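Local coordinates for protein Non-reducing end beta-L-arabinofuranosidase (Bacteroides thetaiotaomicron, PDB 5MQO) that probably hydrolyses glycosidic bonds as a family GH127 glycoside hydrolase, with an aceric acidase activity directed at plant pectin, at residues 323-327 / 391-395; 405-409 / 534-538. All blocks are in the same frame, centred on the assembly; numbering follows the deposited sequence.

Contact 1: 323-327 / 391-395; sequences LTSIW and FNWRM
Leu323 faces Met395 and Trp327 faces Asn392 where helical segments 323-327 and 391-395 pass with axes 12.2 Å apart and N-to-C directions 136° from each other. At that spacing large side chains fill the gap. Phe391 reaches across from its helix with CG anti to the backbone N (chi1 177°), which carries its ring to the backbone of the other helix: CZ lies 3.8 Å from Leu323 O, an oxygen met at the ring edge and already accepting the helical bond from Trp327 N. Leu323 CD2 touches Phe391 CE1 at 3.9 Å. On the Trp327 side, CB packs 3.9 Å from Phe391 CE2, and the indole turns an edge toward the phenyl face in an offset edge-to-face pair, with the five-membered ring centroid 5.9 Å from that of Phe391. The same indole donates NE1 to Asn392 OD1 at 2.8 Å, a bond bent to 147° at the hydrogen, its donor tilted out of the carbonyl plane. Asn392 ND2 is tied to Asn388 O one turn back, so both ends of the amide are fixed. Met395, folded at chi2 and chi3, closes the other end, SD lying 4.1 Å from Leu323 CB and CE against Thr324 CG2. Such a buried pair of helices, running obliquely in broadly opposite directions, fits the (alpha/alpha)6 barrel of the GH127 catalytic domain.

Contact 2: 405-409 / 534-538; sequences AELVE and RIPEW
Arg534, on strand 529-535, extends to helical segment 405-409 and is met there by two acids, Glu406 and Glu409. These ionic contacts form a salt-bridge network. Glu406 OE1 approaches Arg534 NH2 at 2.5 Å, a close approach but a weak hydrogen bond by its angle, and Glu409 OE1 approaches Arg534 NH1 at 3.0 Å, also a weak bond by angle. Both oxygens come to the edge of the guanidinium, while its carboxylate partners stand steeply to its plane. The bend at chi3 (72°) turns the head along the helix; Arg534 NE is held separately by Asn484 O.

The backbone hydrogen bond is straighter: Glu537 N donates to Glu406 OE1 at 3.0 Å and 165°, coming from above the carboxylate plane. One oxygen thus serves both the arginine and the backbone of the turn after the strand.

Apolar and edge contacts complete the joint. Ala405 CB rests 3.4 Å from Arg534 CD, and Glu406 CG lies 3.7 Å from Glu537 CB. Glu406 OE2 sits 3.4 Å from Trp538 CD1, at the indole edge, its carboxylate nearly perpendicular to the ring. Replacing Glu406 with an alanine would probably leave Arg534 NH2 and Glu537 N without this acceptor and open a gap beside Trp538.

Since Arg534, Glu406 and Glu409 are buried, their opposite charges probably offset one another's desolvation cost, and the shared guanidinium is likely to favour the ionised form of both carboxylates where the middle domain meets the catalytic helices.

In the fold
Following the chain, helix 317-333 supplies the first half of contact 1, and a 63-residue excursion containing short strands returns to it on helix 382-399. Helix 402-416 comes next and carries 405-409, from which 124 residues, rich in strand, run until 534-538 folds back to close contact 2. The contacts are therefore in series, neither nested nor crossed, with centres about 14 Å apart. Leu407 joins them, packing on Trp327 and Asn392, while Val408 lies against Asn392 and Trp393. Contact 1 stays inside the helical GH127 catalytic domain; contact 2 fastens helix 402-416 to strand 529-535 of the middle domain, so helix 402-416 packs against the helices of contact 1 and, by contact 2, against the middle domain.

Contact 1: 323-327 / 391-395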
# COMPACT_ATOMS: atom_id res chain seq x y z
N LEU A 323 -15.14 -11.01 4.12
CA LEU A 323 -13.82 -10.39 3.92
C LEU A 323 -12.76 -11.42 3.62
O LEU A 323 -11.89 -11.14 2.79
CB LEU A 323 -13.40 -9.53 5.11
CG LEU A 323 -14.20 -8.23 5.33
CD1 LEU A 323 -13.80 -7.59 6.67
CD2 LEU A 323 -14.04 -7.25 4.17
N THR A 324 -12.85 -12.61 4.21
CA THR A 324 -11.85 -13.68 3.92
C THR A 324 -12.01 -14.36 2.55
O THR A 324 -11.02 -14.68 1.98
CB THR A 324 -11.68 -14.72 5.06
OG1 THR A 324 -12.92 -15.33 5.39
CG2 THR A 324 -11.20 -14.07 6.28
N SER A 325 -13.19 -14.55 1.98
CA SER A 325 -13.21 -15.05 0.59
C SER A 325 -12.90 -13.95 -0.44
O SER A 325 -12.39 -14.26 -1.51
CB SER A 325 -14.47 -15.87 0.20
OG SER A 325 -15.62 -15.25 0.70
N ILE A 326 -13.19 -12.70 -0.11
CA ILE A 326 -12.84 -11.57 -0.99
C ILE A 326 -11.30 -11.41 -0.99
O ILE A 326 -10.69 -11.21 -2.05
CB ILE A 326 -13.55 -10.26 -0.57
CG1 ILE A 326 -15.04 -10.41 -0.74
CG2 ILE A 326 -13.13 -9.06 -1.42
CD1 ILE A 326 -15.85 -9.23 -0.21
N TRP A 327 -10.68 -11.48 0.19
CA TRP A 327 -9.24 -11.33 0.28
C TRP A 327 -8.64 -12.45 -0.54
O TRP A 327 -7.84 -12.21 -1.42
CB TRP A 327 -8.74 -11.38 1.73
CG TRP A 327 -7.25 -11.36 1.85
CD1 TRP A 327 -6.45 -10.26 1.88
CD2 TRP A 327 -6.39 -12.49 1.95
NE1 TRP A 327 -5.12 -10.65 1.97
CE2 TRP A 327 -5.07 -12.02 2.02
CE3 TRP A 327 -6.61 -13.88 1.98
CZ2 TRP A 327 -3.95 -12.89 2.13
CZ3 TRP A 327 -5.50 -14.75 2.08
CH2 TRP A 327 -4.19 -14.25 2.15
N PHE A 391 -6.42 -2.29 3.29
CA PHE A 391 -7.25 -3.48 3.57
C PHE A 391 -6.41 -4.49 4.35
O PHE A 391 -6.80 -4.93 5.44
CB PHE A 391 -7.82 -4.08 2.26
CG PHE A 391 -8.63 -5.37 2.43
CD1 PHE A 391 -9.46 -5.59 3.54
CD2 PHE A 391 -8.59 -6.34 1.44
CE1 PHE A 391 -10.21 -6.77 3.66
CE2 PHE A 391 -9.34 -7.53 1.57
CZ PHE A 391 -10.14 -7.74 2.69
N ASN A 392 -5.23 -4.80 3.84
CA ASN A 392 -4.44 -5.85 4.47
C ASN A 392 -3.94 -5.47 5.86
O ASN A 392 -3.73 -6.33 6.73
CB ASN A 392 -3.28 -6.26 3.57
CG ASN A 392 -3.69 -7.27 2.54
OD1 ASN A 392 -3.56 -8.47 2.74
ND2 ASN A 392 -4.23 -6.79 1.45
N TRP A 393 -3.74 -4.18 6.07
CA TRP A 393 -3.30 -3.70 7.34
C TRP A 393 -4.39 -3.90 8.38
O TRP A 393 -4.10 -4.35 9.46
CB TRP A 393 -2.85 -2.26 7.27
CG TRP A 393 -2.32 -1.80 8.58
CD1 TRP A 393 -2.99 -1.06 9.51
CD2 TRP A 393 -1.04 -2.09 9.13
NE1 TRP A 393 -2.18 -0.85 10.60
CE2 TRP A 393 -0.98 -1.47 10.39
CE3 TRP A 393 0.07 -2.81 8.68
CZ2 TRP A 393 0.14 -1.54 11.20
CZ3 TRP A 393 1.20 -2.87 9.49
CH2 TRP A 393 1.21 -2.25 10.74
N ARG A 394 -5.65 -3.59 8.05
CA ARG A 394 -6.77 -3.82 8.96
C ARG A 394 -6.95 -5.31 9.24
O ARG A 394 -7.14 -5.73 10.40
CB ARG A 394 -8.06 -3.27 8.38
CG ARG A 394 -8.36 -1.83 8.73
CD ARG A 394 -7.39 -0.88 8.09
NE ARG A 394 -7.77 0.50 8.29
CZ ARG A 394 -6.95 1.53 8.12
NH1 ARG A 394 -5.69 1.36 7.71
NH2 ARG A 394 -7.40 2.75 8.34
N MET A 395 -6.84 -6.12 8.19
CA MET A 395 -6.92 -7.58 8.37
C MET A 395 -5.81 -8.12 9.30
O MET A 395 -6.07 -8.99 10.14
CB MET A 395 -6.93 -8.30 7.03
CG MET A 395 -8.14 -7.95 6.17
SD MET A 395 -9.73 -8.56 6.76
CE MET A 395 -9.51 -10.31 6.50

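Contact 2: 405-409 / 534-538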
# COMPACT_ATOMS: atom_id res chain seq x y z
N ALA A 405 0.35 -9.12 6.80
CA ALA A 405 1.55 -8.27 6.79
C ALA A 405 2.42 -8.38 5.51
O ALA A 405 2.99 -7.37 5.08
CB ALA A 405 2.39 -8.52 8.03
N GLU A 406 2.51 -9.58 4.94
CA GLU A 406 3.22 -9.79 3.67
C GLU A 406 2.68 -8.89 2.55
O GLU A 406 3.45 -8.23 1.83
CB GLU A 406 3.08 -11.26 3.26
CG GLU A 406 3.93 -11.72 2.07
CD GLU A 406 5.42 -11.53 2.27
OE1 GLU A 406 5.93 -11.77 3.38
OE2 GLU A 406 6.09 -11.13 1.29
N LEU A 407 1.36 -8.83 2.45
CA LEU A 407 0.68 -8.01 1.45
C LEU A 407 0.85 -6.53 1.65
O LEU A 407 0.97 -5.79 0.66
CB LEU A 407 -0.80 -8.40 1.36
CG LEU A 407 -0.78 -9.68 0.48
CD1 LEU A 407 -1.71 -10.73 0.98
CD2 LEU A 407 -1.07 -9.34 -0.97
N VAL A 408 0.85 -6.09 2.91
CA VAL A 408 1.18 -4.70 3.21
C VAL A 408 2.55 -4.38 2.63
O VAL A 408 2.71 -3.35 1.99
CB VAL A 408 1.11 -4.41 4.74
CG1 VAL A 408 1.70 -3.05 5.08
CG2 VAL A 408 -0.33 -4.46 5.23
N GLU A 409 3.54 -5.26 2.83
CA GLU A 409 4.92 -4.99 2.36
C GLU A 409 5.02 -5.01 0.83
O GLU A 409 5.55 -4.06 0.22
CB GLU A 409 5.96 -5.98 2.94
CG GLU A 409 7.42 -5.53 2.82
CD GLU A 409 8.41 -6.51 3.47
OE1 GLU A 409 8.42 -7.68 3.03
OE2 GLU A 409 9.11 -6.13 4.45
N ARG A 534 8.42 -11.16 11.97
CA ARG A 534 7.75 -11.77 10.83
C ARG A 534 8.80 -12.50 9.99
O ARG A 534 9.87 -11.97 9.75
CB ARG A 534 7.00 -10.71 10.01
CG ARG A 534 6.20 -11.29 8.85
CD ARG A 534 5.32 -10.23 8.22
NE ARG A 534 6.15 -9.31 7.48
CZ ARG A 534 6.60 -9.51 6.25
NH1 ARG A 534 7.37 -8.57 5.67
NH2 ARG A 534 6.28 -10.61 5.57
N ILE A 535 8.50 -13.74 9.62
CA ILE A 535 9.23 -14.43 8.56
C ILE A 535 8.47 -14.26 7.23
O ILE A 535 7.39 -14.83 7.08
CB ILE A 535 9.35 -15.93 8.85
CG1 ILE A 535 9.88 -16.17 10.27
CG2 ILE A 535 10.21 -16.58 7.77
CD1 ILE A 535 11.06 -15.30 10.66
N PRO A 536 9.03 -13.47 6.27
CA PRO A 536 8.42 -13.30 4.94
C PRO A 536 8.07 -14.59 4.20
O PRO A 536 8.77 -15.59 4.33
CB PRO A 536 9.46 -12.50 4.16
CG PRO A 536 10.10 -11.65 5.19
CD PRO A 536 10.11 -12.47 6.47
N GLU A 537 6.97 -14.53 3.45
CA GLU A 537 6.46 -15.64 2.64
C GLU A 537 7.53 -16.04 1.65
O GLU A 537 7.75 -17.22 1.44
CB GLU A 537 5.18 -15.23 1.90
CG GLU A 537 4.42 -16.42 1.31
CD GLU A 537 3.21 -16.06 0.46
OE1 GLU A 537 2.99 -14.87 0.16
OE2 GLU A 537 2.45 -16.98 0.09
N TRP A 538 8.22 -15.06 1.09
CA TRP A 538 9.37 -15.34 0.22
C TRP A 538 10.59 -16.04 0.85
O TRP A 538 11.45 -16.51 0.11
CB TRP A 538 9.83 -14.07 -0.52
CG TRP A 538 10.16 -12.91 0.33
CD1 TRP A 538 9.36 -11.85 0.58
CD2 TRP A 538 11.40 -12.65 1.01
NE1 TRP A 538 10.00 -10.94 1.38
CE2 TRP A 538 11.25 -11.40 1.67
CE3 TRP A 538 12.61 -13.34 1.13
CZ2 TRP A 538 12.28 -10.83 2.45
CZ3 TRP A 538 13.64 -12.77 1.92
CH2 TRP A 538 13.46 -11.53 2.56